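Local atomic coordinates of putative pyrazinamidase/nicotinamidase (Streptococcus mutans, PDB entry 3S2S), a protein that probably hydrolyses nicotinamide and its analogue pyrazinamide to the corresponding acids and ammonia, and holds a zinc ion close to its ligand pocket. Residues A38-D43 with F83-G88; I42-D47 with D114-L119; Y46-D51 with P103-K108; K74-G79 with E127-V132; V160-V165 with I185-S190. All coordinates share one frame; numbering follows the deposited sequence.

Contact 1: A38-D43 with F83-G88. With ZN (zinc ion), chain E; CAD (cacodylic acid), chain F.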
# COMPACT_ATOMS: atom_id res chain seq x y z
N ALA A 38 11.58 -17.12 0.32
CA ALA A 38 12.60 -16.09 0.20
C ALA A 38 13.22 -15.82 1.53
O ALA A 38 12.52 -15.66 2.52
CB ALA A 38 11.99 -14.79 -0.33
N LEU A 39 14.55 -15.75 1.54
CA LEU A 39 15.28 -15.41 2.75
C LEU A 39 15.58 -13.91 2.70
O LEU A 39 16.09 -13.41 1.70
CB LEU A 39 16.55 -16.27 2.89
CG LEU A 39 17.28 -15.95 4.20
CD1 LEU A 39 17.78 -17.23 4.87
CD2 LEU A 39 18.36 -14.88 4.03
N ILE A 40 15.22 -13.20 3.77
CA ILE A 40 15.45 -11.75 3.83
C ILE A 40 16.64 -11.52 4.76
O ILE A 40 16.62 -12.00 5.88
CB ILE A 40 14.21 -10.97 4.36
CG1 ILE A 40 12.91 -11.46 3.72
CG2 ILE A 40 14.37 -9.45 4.09
CD1 ILE A 40 12.92 -11.43 2.19
N SER A 41 17.68 -10.83 4.27
CA SER A 41 18.90 -10.57 5.04
C SER A 41 18.89 -9.11 5.44
O SER A 41 19.14 -8.22 4.62
CB SER A 41 20.15 -10.90 4.23
OG SER A 41 21.33 -10.79 5.03
N ILE A 42 18.55 -8.85 6.70
CA ILE A 42 18.22 -7.48 7.10
C ILE A 42 19.38 -6.78 7.81
O ILE A 42 19.74 -7.15 8.93
CB ILE A 42 16.98 -7.46 7.99
CG1 ILE A 42 15.82 -8.20 7.31
CG2 ILE A 42 16.57 -6.01 8.36
CD1 ILE A 42 14.63 -8.36 8.23
N ASP A 43 19.96 -5.79 7.14
CA ASP A 43 20.91 -4.84 7.77
C ASP A 43 22.11 -5.43 8.47
O ASP A 43 22.58 -4.85 9.45
CB ASP A 43 20.18 -3.93 8.77
CG ASP A 43 19.35 -2.85 8.07
OD1 ASP A 43 19.78 -2.42 6.99
OD2 ASP A 43 18.33 -2.42 8.64
N PHE A 83 17.23 -11.91 -0.48
CA PHE A 83 17.10 -10.45 -0.60
C PHE A 83 17.88 -9.76 0.51
O PHE A 83 17.53 -9.88 1.69
CB PHE A 83 15.63 -10.03 -0.47
CG PHE A 83 14.78 -10.45 -1.64
CD1 PHE A 83 14.53 -9.54 -2.67
CD2 PHE A 83 14.24 -11.73 -1.72
CE1 PHE A 83 13.75 -9.91 -3.77
CE2 PHE A 83 13.45 -12.10 -2.82
CZ PHE A 83 13.21 -11.20 -3.84
N PHE A 84 18.94 -9.04 0.14
CA PHE A 84 19.66 -8.19 1.09
C PHE A 84 18.94 -6.84 1.15
O PHE A 84 18.89 -6.12 0.16
CB PHE A 84 21.13 -8.01 0.67
CG PHE A 84 21.92 -9.29 0.79
CD1 PHE A 84 22.53 -9.63 1.98
CD2 PHE A 84 22.01 -10.17 -0.28
CE1 PHE A 84 23.23 -10.80 2.10
CE2 PHE A 84 22.71 -11.36 -0.17
CZ PHE A 84 23.34 -11.67 1.04
N THR A 85 18.37 -6.52 2.31
CA THR A 85 17.56 -5.31 2.41
C THR A 85 18.27 -4.42 3.42
O THR A 85 18.33 -4.72 4.61
CB THR A 85 16.12 -5.65 2.83
OG1 THR A 85 16.12 -6.28 4.12
CG2 THR A 85 15.50 -6.57 1.79
N ILE A 86 18.86 -3.35 2.89
CA ILE A 86 19.93 -2.66 3.59
C ILE A 86 19.69 -1.17 3.69
O ILE A 86 19.59 -0.48 2.67
CB ILE A 86 21.28 -2.85 2.85
CG1 ILE A 86 21.54 -4.34 2.57
CG2 ILE A 86 22.43 -2.20 3.63
CD1 ILE A 86 21.77 -5.22 3.83
N ASP A 87 19.66 -0.68 4.92
CA ASP A 87 19.54 0.75 5.19
C ASP A 87 20.55 1.52 4.33
O ASP A 87 21.73 1.14 4.26
CB ASP A 87 19.91 0.99 6.64
CG ASP A 87 18.78 1.54 7.46
OD1 ASP A 87 17.57 1.37 7.11
OD2 ASP A 87 19.12 2.13 8.51
N GLY A 88 20.10 2.60 3.70
CA GLY A 88 20.99 3.45 2.92
C GLY A 88 20.61 4.90 3.16
O GLY A 88 19.57 5.35 2.66
ZN ZN E . 18.39 3.65 9.64
AS CAD F . 17.49 -1.77 12.41
C1 CAD F . 19.16 -2.36 11.61
C2 CAD F . 17.64 0.07 13.12
O1 CAD F . 16.85 -2.85 13.46
O HOH W 1 16.42 2.94 8.79
O HOH W 2 17.94 2.30 11.24
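D43 OD1 accepts the backbone N of D87 at 2.7 Å in an almost straight bond (178°), met nearly along the C-O axis of the carboxylate. The other oxygen, D43 OD2, lies 3.1 Å from C1 of the bound cacodylate and forms a salt bridge with K137. D87 OD2 binds zinc at 2.0 Å, while D87 OD1 also pairs with K137. Behind these acids strands 38-42 and 83-87 run parallel: L39 O takes F83 N, F83 O takes S41 N, S41 O takes T85 N, and T85 O takes D43 N. I40 CD1 packs on F83 CB at 4.0 Å, and I40 CG2 lies 3.6 Å from T85 OG1. On the opposite face chi1 of -173° sets S41 OG against the F84 ring, 3.5 Å from CD1, a place that suits a small residue. Through K137 one side chain ties the pocket to the zinc ligand; D43, K137 and nearby C170 are consistent with the Asp-Lys-Cys triad of nicotinamidases.

Contact 2: I42-D47 with D114-L119. With CAD (cacodylic acid), chain F.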
# COMPACT_ATOMS: atom_id res chain seq x y z
N ILE A 42 18.55 -8.85 6.70
CA ILE A 42 18.22 -7.48 7.10
C ILE A 42 19.38 -6.78 7.81
O ILE A 42 19.74 -7.15 8.93
CB ILE A 42 16.98 -7.46 7.99
CG1 ILE A 42 15.82 -8.20 7.31
CG2 ILE A 42 16.57 -6.01 8.36
CD1 ILE A 42 14.63 -8.36 8.23
N ASP A 43 19.96 -5.79 7.14
CA ASP A 43 20.91 -4.84 7.77
C ASP A 43 22.11 -5.43 8.47
O ASP A 43 22.58 -4.85 9.45
CB ASP A 43 20.18 -3.93 8.77
CG ASP A 43 19.35 -2.85 8.07
OD1 ASP A 43 19.78 -2.42 6.99
OD2 ASP A 43 18.33 -2.42 8.64
N TYR A 44 22.61 -6.56 8.00
CA TYR A 44 23.76 -7.17 8.66
C TYR A 44 25.06 -6.53 8.17
O TYR A 44 25.91 -7.17 7.52
CB TYR A 44 23.77 -8.71 8.50
CG TYR A 44 24.62 -9.34 9.57
CD1 TYR A 44 24.19 -9.36 10.90
CD2 TYR A 44 25.87 -9.88 9.26
CE1 TYR A 44 25.00 -9.91 11.90
CE2 TYR A 44 26.68 -10.44 10.25
CZ TYR A 44 26.23 -10.45 11.56
OH TYR A 44 27.05 -11.00 12.54
N THR A 45 25.21 -5.25 8.48
CA THR A 45 26.32 -4.47 7.95
C THR A 45 27.28 -4.00 9.05
O THR A 45 27.00 -4.08 10.25
CB THR A 45 25.82 -3.21 7.21
OG1 THR A 45 25.17 -2.35 8.15
CG2 THR A 45 24.86 -3.58 6.06
N TYR A 46 28.43 -3.50 8.61
CA TYR A 46 29.44 -3.02 9.55
C TYR A 46 28.92 -2.02 10.57
O TYR A 46 29.21 -2.14 11.77
CB TYR A 46 30.64 -2.47 8.79
CG TYR A 46 31.71 -3.52 8.58
CD1 TYR A 46 31.50 -4.59 7.71
CD2 TYR A 46 32.92 -3.44 9.25
CE1 TYR A 46 32.47 -5.57 7.52
CE2 TYR A 46 33.90 -4.42 9.07
CZ TYR A 46 33.68 -5.47 8.20
OH TYR A 46 34.66 -6.43 8.03
N ASP A 47 28.14 -1.03 10.13
CA ASP A 47 27.64 -0.05 11.10
C ASP A 47 26.73 -0.61 12.19
O ASP A 47 26.64 -0.05 13.28
CB ASP A 47 26.96 1.14 10.41
CG ASP A 47 27.95 2.21 10.00
OD1 ASP A 47 29.07 2.26 10.59
OD2 ASP A 47 27.63 2.99 9.09
N ASP A 114 28.93 -2.01 4.20
CA ASP A 114 29.48 -3.32 3.83
C ASP A 114 28.82 -4.40 4.67
O ASP A 114 28.63 -4.20 5.86
CB ASP A 114 30.98 -3.38 4.11
CG ASP A 114 31.81 -2.58 3.12
OD1 ASP A 114 31.28 -2.13 2.09
OD2 ASP A 114 33.02 -2.41 3.39
N LEU A 115 28.51 -5.54 4.06
CA LEU A 115 28.04 -6.70 4.83
C LEU A 115 29.14 -7.22 5.76
O LEU A 115 30.34 -7.19 5.42
CB LEU A 115 27.60 -7.81 3.88
CG LEU A 115 26.36 -7.48 3.05
CD1 LEU A 115 26.20 -8.47 1.90
CD2 LEU A 115 25.16 -7.50 4.00
N TYR A 116 28.74 -7.71 6.93
CA TYR A 116 29.70 -8.15 7.94
C TYR A 116 29.87 -9.67 7.89
O TYR A 116 28.89 -10.40 7.71
CB TYR A 116 29.22 -7.70 9.31
CG TYR A 116 30.22 -7.93 10.41
CD1 TYR A 116 31.16 -6.96 10.72
CD2 TYR A 116 30.23 -9.11 11.13
CE1 TYR A 116 32.08 -7.15 11.74
CE2 TYR A 116 31.13 -9.31 12.16
CZ TYR A 116 32.06 -8.33 12.44
OH TYR A 116 32.98 -8.54 13.46
N GLY A 117 31.10 -10.14 8.03
CA GLY A 117 31.35 -11.58 8.01
C GLY A 117 31.28 -12.23 6.63
O GLY A 117 31.43 -11.57 5.60
N ALA A 118 31.05 -13.54 6.62
CA ALA A 118 31.09 -14.30 5.37
C ALA A 118 29.92 -13.99 4.45
O ALA A 118 29.94 -14.35 3.28
CB ALA A 118 31.14 -15.79 5.66
N LEU A 119 28.90 -13.31 4.97
CA LEU A 119 27.78 -12.88 4.15
C LEU A 119 28.29 -11.97 3.03
O LEU A 119 27.78 -11.98 1.92
CB LEU A 119 26.79 -12.14 5.05
CG LEU A 119 25.29 -12.17 4.85
CD1 LEU A 119 24.72 -13.57 4.55
CD2 LEU A 119 24.65 -11.55 6.10
AS CAD F . 17.49 -1.77 12.41
C1 CAD F . 19.16 -2.36 11.61
C2 CAD F . 17.64 0.07 13.12
O1 CAD F . 16.85 -2.85 13.46
O HOH W 3 33.68 -8.88 8.29
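Two backbone hydrogen bonds bind the chain on either side of T45 to the loop at L115: Y116 N gives to Y44 O at 2.9 Å, and Y46 N gives to D114 O at 2.8 Å. They make a single bridge in which T45 faces L115. As T45 is the N-cap residue of helix 46-49, D114 O takes up an N-H from the helix's first turn, where no carbonyl of the helix itself is available.

The aromatic contacts flank this bridge. The Y116 ring turns its edge to the face of Y46, with CD1 over the middle of that ring, 3.7 Å from Y46 CE1, and the planes at 58°: a T-shaped pair. With CG anti to the backbone N (chi1 -172°), the Y116 ring reaches across to this face. The Y46 ring also presents its edge to carbonyls, CE1 lying 3.4 Å from L115 O; likewise Y44 CE2 is 3.4 Å from Y116 O, in the ring plane.

Apolar packing adds L119 CD2, 3.8 Å from Y44 CD2. A water links Y46 OH to G117 N, whereas Y44 OH bonds to A61 O.

Y44 also leans on S65 and I68 of helix 65-77, while T45 meets I86, and L115 and L119 meet F84, on strand 81-87. The contact thus joins the start of helix 46-49 to both that helix and that strand.

Contact 3: Y46-D51 with P103-K108. With ZN (zinc ion), chain E; CAD (cacodylic acid), chain F.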
# COMPACT_ATOMS: atom_id res chain seq x y z
N TYR A 46 28.43 -3.50 8.61
CA TYR A 46 29.44 -3.02 9.55
C TYR A 46 28.92 -2.02 10.57
O TYR A 46 29.21 -2.14 11.77
CB TYR A 46 30.64 -2.47 8.79
CG TYR A 46 31.71 -3.52 8.58
CD1 TYR A 46 31.50 -4.59 7.71
CD2 TYR A 46 32.92 -3.44 9.25
CE1 TYR A 46 32.47 -5.57 7.52
CE2 TYR A 46 33.90 -4.42 9.07
CZ TYR A 46 33.68 -5.47 8.20
OH TYR A 46 34.66 -6.43 8.03
N ASP A 47 28.14 -1.03 10.13
CA ASP A 47 27.64 -0.05 11.10
C ASP A 47 26.73 -0.61 12.19
O ASP A 47 26.64 -0.05 13.28
CB ASP A 47 26.96 1.14 10.41
CG ASP A 47 27.95 2.21 10.00
OD1 ASP A 47 29.07 2.26 10.59
OD2 ASP A 47 27.63 2.99 9.09
N PHE A 48 26.08 -1.74 11.91
CA PHE A 48 25.20 -2.36 12.89
C PHE A 48 25.83 -3.48 13.70
O PHE A 48 25.25 -3.94 14.68
CB PHE A 48 23.93 -2.88 12.22
CG PHE A 48 22.99 -1.80 11.80
CD1 PHE A 48 22.40 -0.97 12.74
CD2 PHE A 48 22.70 -1.60 10.46
CE1 PHE A 48 21.52 0.05 12.34
CE2 PHE A 48 21.83 -0.59 10.06
CZ PHE A 48 21.24 0.23 11.01
N VAL A 49 27.01 -3.93 13.28
CA VAL A 49 27.59 -5.16 13.82
C VAL A 49 29.02 -4.98 14.35
O VAL A 49 29.36 -5.50 15.41
CB VAL A 49 27.57 -6.28 12.77
CG1 VAL A 49 28.07 -7.62 13.38
CG2 VAL A 49 26.13 -6.44 12.19
N ALA A 50 29.85 -4.26 13.60
CA ALA A 50 31.28 -4.19 13.88
C ALA A 50 31.60 -3.43 15.17
O ALA A 50 30.83 -2.59 15.62
CB ALA A 50 32.03 -3.59 12.70
N ASP A 51 32.73 -3.74 15.78
CA ASP A 51 33.16 -2.98 16.94
C ASP A 51 33.10 -1.46 16.69
O ASP A 51 32.63 -0.72 17.54
CB ASP A 51 34.57 -3.39 17.36
CG ASP A 51 34.61 -4.73 18.08
OD1 ASP A 51 33.55 -5.18 18.57
OD2 ASP A 51 35.70 -5.33 18.17
N PRO A 103 22.29 8.51 15.53
CA PRO A 103 23.49 9.04 14.88
C PRO A 103 23.50 8.57 13.44
O PRO A 103 22.90 7.53 13.14
CB PRO A 103 24.64 8.36 15.63
CG PRO A 103 24.06 7.79 16.86
CD PRO A 103 22.61 7.55 16.60
N PRO A 104 24.19 9.29 12.56
CA PRO A 104 24.35 8.84 11.17
C PRO A 104 24.84 7.41 11.15
O PRO A 104 25.71 7.04 11.95
CB PRO A 104 25.43 9.77 10.62
CG PRO A 104 25.37 10.97 11.49
CD PRO A 104 25.02 10.48 12.85
N HIS A 105 24.30 6.60 10.25
CA HIS A 105 24.66 5.19 10.16
C HIS A 105 24.31 4.71 8.77
O HIS A 105 23.37 5.23 8.16
CB HIS A 105 23.91 4.38 11.21
CG HIS A 105 22.42 4.44 11.06
ND1 HIS A 105 21.66 5.44 11.63
CD2 HIS A 105 21.56 3.63 10.41
CE1 HIS A 105 20.39 5.24 11.33
NE2 HIS A 105 20.30 4.15 10.59
N ASN A 106 25.05 3.72 8.26
CA ASN A 106 24.81 3.18 6.92
C ASN A 106 24.68 4.27 5.87
O ASN A 106 23.78 4.25 5.01
CB ASN A 106 23.57 2.25 6.88
CG ASN A 106 23.93 0.79 7.17
OD1 ASN A 106 24.87 0.50 7.91
ND2 ASN A 106 23.18 -0.13 6.57
N ILE A 107 25.60 5.23 5.92
CA ILE A 107 25.57 6.31 4.95
C ILE A 107 25.96 5.81 3.57
O ILE A 107 26.96 5.09 3.42
CB ILE A 107 26.53 7.45 5.38
CG1 ILE A 107 26.13 8.00 6.75
CG2 ILE A 107 26.55 8.54 4.34
CD1 ILE A 107 24.65 8.44 6.84
N LYS A 108 25.19 6.18 2.56
CA LYS A 108 25.46 5.78 1.19
C LYS A 108 26.87 6.21 0.79
O LYS A 108 27.29 7.33 1.08
CB LYS A 108 24.41 6.39 0.25
CG LYS A 108 23.02 5.71 0.38
CD LYS A 108 22.02 6.30 -0.61
ZN ZN E . 18.39 3.65 9.64
AS CAD F . 17.49 -1.77 12.41
C1 CAD F . 19.16 -2.36 11.61
C2 CAD F . 17.64 0.07 13.12
O1 CAD F . 16.85 -2.85 13.46
O HOH W 4 28.12 4.99 7.45
O HOH W 2 17.94 2.30 11.24
O HOH W 1 16.42 2.94 8.79
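N106 and D47 meet chiefly through backbone and carboxylate: N106 N donates to D47 OD2 at 2.8 Å, arriving on the anti side and 18° out of the carboxylate plane. The side chains run antiparallel alongside one another, which brings N106 OD1 to 3.3 Å from D47 CB. D47 OD2 takes a second proton from a water that in turn accepts I107 N, and D47 OD1 accepts K54 N. N106 sits at positive phi, where asparagine is tolerated better than most residues; its amide bonds to T45 OG1 through OD1 and to D87 O through ND2.

The F48 ring carries C1 of the cacodylate over the centre of one face, 3.4 Å from F48 CZ, and CZ also touches H105 CD2 at 3.5 Å. The rings of F48 and H105 are set obliquely, their planes at 60°. Phenylalanine gives the pocket a flat apolar wall, on which the cacodylate methyl rests here.

H105 NE2 binds zinc at 2.2 Å, alongside D87, H89, E98 and two waters. On the other side of the imidazole, ND1 gives a straight (173°) bond of 2.9 Å to P103 O, lying in the ring plane. This bond fixes the rotation of the ring and places the proton on ND1, leaving the NE2 lone pair for the metal; the carbonyl would also tend to make the imidazole a stronger donor to zinc.

Contact 4: K74-G79 with E127-V132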
# COMPACT_ATOMS: atom_id res chain seq x y z
N LYS A 74 22.56 -21.98 2.87
CA LYS A 74 21.66 -23.12 2.82
C LYS A 74 20.37 -22.80 2.10
O LYS A 74 19.90 -23.57 1.26
CB LYS A 74 21.36 -23.69 4.20
CG LYS A 74 20.31 -24.79 4.15
CD LYS A 74 20.36 -25.69 5.37
CE LYS A 74 19.49 -26.92 5.16
NZ LYS A 74 19.73 -27.97 6.19
N ALA A 75 19.79 -21.64 2.41
CA ALA A 75 18.55 -21.23 1.74
C ALA A 75 18.80 -21.18 0.25
O ALA A 75 17.99 -21.66 -0.55
CB ALA A 75 18.09 -19.87 2.24
N TYR A 76 19.94 -20.61 -0.14
CA TYR A 76 20.28 -20.48 -1.55
C TYR A 76 20.45 -21.86 -2.20
O TYR A 76 19.94 -22.09 -3.30
CB TYR A 76 21.54 -19.65 -1.75
CG TYR A 76 21.98 -19.58 -3.19
CD1 TYR A 76 21.44 -18.63 -4.06
CD2 TYR A 76 22.91 -20.49 -3.70
CE1 TYR A 76 21.84 -18.57 -5.39
CE2 TYR A 76 23.30 -20.43 -5.02
CZ TYR A 76 22.76 -19.47 -5.86
OH TYR A 76 23.15 -19.40 -7.18
N ASP A 77 21.13 -22.76 -1.50
CA ASP A 77 21.32 -24.14 -1.98
C ASP A 77 19.97 -24.86 -2.13
O ASP A 77 19.81 -25.71 -3.01
CB ASP A 77 22.21 -24.95 -1.04
CG ASP A 77 23.66 -24.49 -1.06
OD1 ASP A 77 24.04 -23.70 -1.95
OD2 ASP A 77 24.43 -24.95 -0.18
N ASN A 78 19.02 -24.50 -1.28
CA ASN A 78 17.70 -25.11 -1.32
C ASN A 78 16.81 -24.56 -2.43
O ASN A 78 15.69 -25.03 -2.60
CB ASN A 78 16.98 -24.96 0.03
CG ASN A 78 17.55 -25.88 1.09
OD1 ASN A 78 18.42 -26.70 0.82
ND2 ASN A 78 17.04 -25.74 2.32
N GLY A 79 17.30 -23.56 -3.15
CA GLY A 79 16.55 -22.96 -4.24
C GLY A 79 15.78 -21.68 -3.90
O GLY A 79 14.94 -21.23 -4.69
N GLU A 127 26.75 -11.63 -6.96
CA GLU A 127 26.39 -10.26 -7.30
C GLU A 127 25.56 -10.15 -8.59
O GLU A 127 24.84 -9.17 -8.79
CB GLU A 127 27.66 -9.43 -7.41
CG GLU A 127 27.46 -7.94 -7.53
CD GLU A 127 28.78 -7.20 -7.58
OE1 GLU A 127 29.83 -7.87 -7.70
OE2 GLU A 127 28.78 -5.95 -7.50
N ASN A 128 25.66 -11.15 -9.46
CA ASN A 128 24.97 -11.14 -10.76
C ASN A 128 24.01 -12.32 -10.90
O ASN A 128 23.59 -12.66 -12.01
CB ASN A 128 25.99 -11.18 -11.90
CG ASN A 128 26.93 -10.00 -11.89
OD1 ASN A 128 26.50 -8.85 -11.89
ND2 ASN A 128 28.23 -10.28 -11.86
N ASP A 129 23.68 -12.94 -9.78
CA ASP A 129 22.81 -14.11 -9.75
C ASP A 129 21.35 -13.65 -9.76
O ASP A 129 20.95 -12.85 -8.92
CB ASP A 129 23.08 -14.89 -8.46
CG ASP A 129 22.49 -16.28 -8.46
OD1 ASP A 129 23.27 -17.24 -8.34
OD2 ASP A 129 21.27 -16.43 -8.57
N LYS A 130 20.56 -14.18 -10.70
CA LYS A 130 19.14 -13.82 -10.84
C LYS A 130 18.35 -13.99 -9.55
O LYS A 130 17.32 -13.34 -9.38
CB LYS A 130 18.47 -14.68 -11.93
CG LYS A 130 18.78 -14.34 -13.37
CD LYS A 130 18.34 -15.51 -14.26
CE LYS A 130 17.45 -15.07 -15.41
NZ LYS A 130 18.22 -14.59 -16.59
N ARG A 131 18.82 -14.86 -8.66
CA ARG A 131 18.06 -15.18 -7.46
C ARG A 131 18.50 -14.38 -6.24
O ARG A 131 17.93 -14.56 -5.17
CB ARG A 131 18.16 -16.68 -7.14
CG ARG A 131 17.59 -17.58 -8.23
CD ARG A 131 18.15 -18.99 -8.09
NE ARG A 131 17.97 -19.41 -6.72
CZ ARG A 131 18.69 -20.31 -6.08
NH1 ARG A 131 19.68 -20.98 -6.68
NH2 ARG A 131 18.39 -20.56 -4.82
N VAL A 132 19.48 -13.51 -6.41
CA VAL A 132 20.03 -12.75 -5.29
C VAL A 132 19.87 -11.25 -5.56
O VAL A 132 20.25 -10.75 -6.63
CB VAL A 132 21.50 -13.11 -5.05
CG1 VAL A 132 22.06 -12.27 -3.91
CG2 VAL A 132 21.61 -14.62 -4.76
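R131 lays its guanidinium flat on one face of the Y76 ring, with the planes only 7° apart and NH1 3.5 Å from Y76 CE1 toward the rim. It is a cation-pi stack, with R131 CZ 4.1 Å from the ring centroid. The bend at chi3 (51°) turns the arginine so that NH2 also reaches Y76 O, 2.7 Å away, on a lone pair in the carbonyl plane; a second bond from NH2 goes to D80 O. Y76 O lies at the end of helix 65-77, where the chain leaves in a Schellman motif: G79 N returns to the same oxygen, and G79 supplies the positive phi, which a side chain would resist. NH2 of R131 thus bonds to a carbonyl of the last helical turn, where a positive group is probably favourable.

At the far end of the tyrosine, OH approaches D129 OD1 at 2.5 Å, so short that the exact geometry is doubtful, the carboxylate standing at 79° to the ring. D129 OD2 accepts R131 N at 2.9 Å through its anti lone pair, an Asx turn at the head of the type I turn from D129 to V132. V132 CG2 adds apolar packing, 4.0 Å from Y76 CE1, and the ring of H126 meets Y76 edge-to-face.

Contact 5: V160-V165 with I185-S190. With CAD (cacodylic acid), chain F.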
# COMPACT_ATOMS: atom_id res chain seq x y z
N VAL A 160 8.37 -15.91 3.92
CA VAL A 160 9.65 -15.23 4.11
C VAL A 160 10.37 -15.76 5.34
O VAL A 160 9.73 -16.02 6.36
CB VAL A 160 9.52 -13.69 4.19
CG1 VAL A 160 9.00 -13.13 2.82
CG2 VAL A 160 8.55 -13.26 5.32
N VAL A 161 11.68 -15.91 5.21
CA VAL A 161 12.56 -16.36 6.27
C VAL A 161 13.38 -15.16 6.69
O VAL A 161 14.16 -14.64 5.90
CB VAL A 161 13.46 -17.49 5.80
CG1 VAL A 161 14.31 -18.00 6.96
CG2 VAL A 161 12.59 -18.63 5.24
N LEU A 162 13.20 -14.69 7.93
CA LEU A 162 13.84 -13.45 8.35
C LEU A 162 15.13 -13.70 9.11
O LEU A 162 15.17 -14.54 10.00
CB LEU A 162 12.88 -12.63 9.23
CG LEU A 162 11.52 -12.36 8.58
CD1 LEU A 162 10.71 -11.50 9.55
CD2 LEU A 162 11.69 -11.66 7.23
N THR A 163 16.18 -12.96 8.74
CA THR A 163 17.46 -13.02 9.43
C THR A 163 17.99 -11.59 9.53
O THR A 163 17.57 -10.73 8.76
CB THR A 163 18.52 -13.83 8.62
OG1 THR A 163 18.80 -13.15 7.37
CG2 THR A 163 18.03 -15.25 8.33
N GLY A 164 18.92 -11.36 10.44
CA GLY A 164 19.58 -10.06 10.50
C GLY A 164 19.34 -9.34 11.81
O GLY A 164 19.08 -9.97 12.83
N VAL A 165 19.42 -8.01 11.78
CA VAL A 165 19.38 -7.17 12.98
C VAL A 165 18.53 -5.92 12.70
O VAL A 165 18.31 -5.58 11.54
CB VAL A 165 20.83 -6.74 13.41
CG1 VAL A 165 21.67 -7.96 13.79
CG2 VAL A 165 21.49 -5.96 12.30
N ILE A 185 5.67 -16.59 7.83
CA ILE A 185 6.92 -16.02 8.35
C ILE A 185 7.68 -17.06 9.15
O ILE A 185 7.09 -17.75 10.00
CB ILE A 185 6.65 -14.84 9.29
CG1 ILE A 185 5.79 -13.79 8.57
CG2 ILE A 185 7.95 -14.25 9.81
CD1 ILE A 185 5.22 -12.73 9.53
N GLU A 186 8.96 -17.21 8.84
CA GLU A 186 9.87 -17.99 9.67
C GLU A 186 10.93 -17.02 10.16
O GLU A 186 11.31 -16.09 9.46
CB GLU A 186 10.50 -19.12 8.86
CG GLU A 186 9.47 -20.09 8.30
CD GLU A 186 10.08 -21.26 7.53
OE1 GLU A 186 11.17 -21.10 6.95
OE2 GLU A 186 9.47 -22.36 7.52
N VAL A 187 11.38 -17.23 11.39
CA VAL A 187 12.50 -16.44 11.91
C VAL A 187 13.56 -17.41 12.38
O VAL A 187 13.27 -18.34 13.14
CB VAL A 187 12.07 -15.57 13.09
CG1 VAL A 187 13.26 -14.75 13.60
CG2 VAL A 187 10.92 -14.65 12.68
N VAL A 188 14.80 -17.22 11.95
CA VAL A 188 15.85 -18.15 12.33
C VAL A 188 16.50 -17.61 13.60
O VAL A 188 17.20 -16.61 13.56
CB VAL A 188 16.91 -18.27 11.22
CG1 VAL A 188 18.04 -19.26 11.62
CG2 VAL A 188 16.23 -18.68 9.90
N GLN A 189 16.23 -18.24 14.75
CA GLN A 189 16.63 -17.64 16.01
C GLN A 189 18.14 -17.41 16.12
O GLN A 189 18.59 -16.41 16.70
CB GLN A 189 16.14 -18.47 17.23
CG GLN A 189 16.53 -17.82 18.56
CD GLN A 189 15.80 -18.40 19.76
OE1 GLN A 189 14.88 -19.21 19.62
NE2 GLN A 189 16.19 -17.96 20.95
N SER A 190 18.93 -18.33 15.56
CA SER A 190 20.38 -18.24 15.66
C SER A 190 20.96 -17.22 14.70
O SER A 190 22.16 -16.96 14.69
CB SER A 190 21.00 -19.62 15.37
OG SER A 190 20.71 -20.03 14.04
AS CAD F . 17.49 -1.77 12.41
C1 CAD F . 19.16 -2.36 11.61
C2 CAD F . 17.64 0.07 13.12
O1 CAD F . 16.85 -2.85 13.46
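Strands 160-163 and 185-188 run parallel, their axes 4.6 Å apart at closest approach and 28° apart in direction, with V160 O accepting E186 N, E186 O accepting L162 N at 2.8 Å, and a weak bond from V188 N to L162 O. On one face L162 CD1 rests on I185 CG2, 3.9 Å away, with V160 and V187 beside them. These branched aliphatic residues suit a strand and offer broad apolar surfaces to helix 167-180, where L162 packs on T174 and A175, V160 on A178 and I185 on Y179. That helix is the connection of a beta-alpha-beta crossover, and the present pair forms its two neighbouring strands in the central parallel sheet.

V161 and E186 share the other face. E186 extends beyond CG so that OE1 lies 3.3 Å from V161 CG2, and this oxygen forms a salt bridge with K37. V161 CG1 meets V188 CG2 at 3.6 Å, obliquely, and near the strand ends T163 CG2 lies alongside the same V188 methyl at 4.2 Å. T163 OG1, set between its own N and carbonyl carbon (chi1 64°), bonds to I40 O of the next strand. At G164, with a positive phi unsuited to a side chain, the chain turns a corner; V165 O then approaches C1 of the cacodylate to 3.3 Å.

How the contacts relate
Contacts 1 and 5 lie in one parallel sheet, their centres about 11 Å apart, with strands 37-42 and 159-165 as neighbours between them. Contacts 2 and 3 gather beyond the end of strand 37-42, sharing Y46, D47 and helix 46-49, with centres about 9 Å apart; contacts 1 and 3 both reach the zinc ion. Contact 4 stands off at the far end, about 26 Å from contact 3 between centres, yet its helix 65-77 leads directly into strand 81-87 of contact 1. Contacts 1 to 3 start from one continuous stretch, contact 4 crosses all three, and contact 5 opens after they close. Contacts 1, 2, 3 and the V165 end of contact 5 thus converge on one metal and ligand site at the C-terminal ends of the central strands.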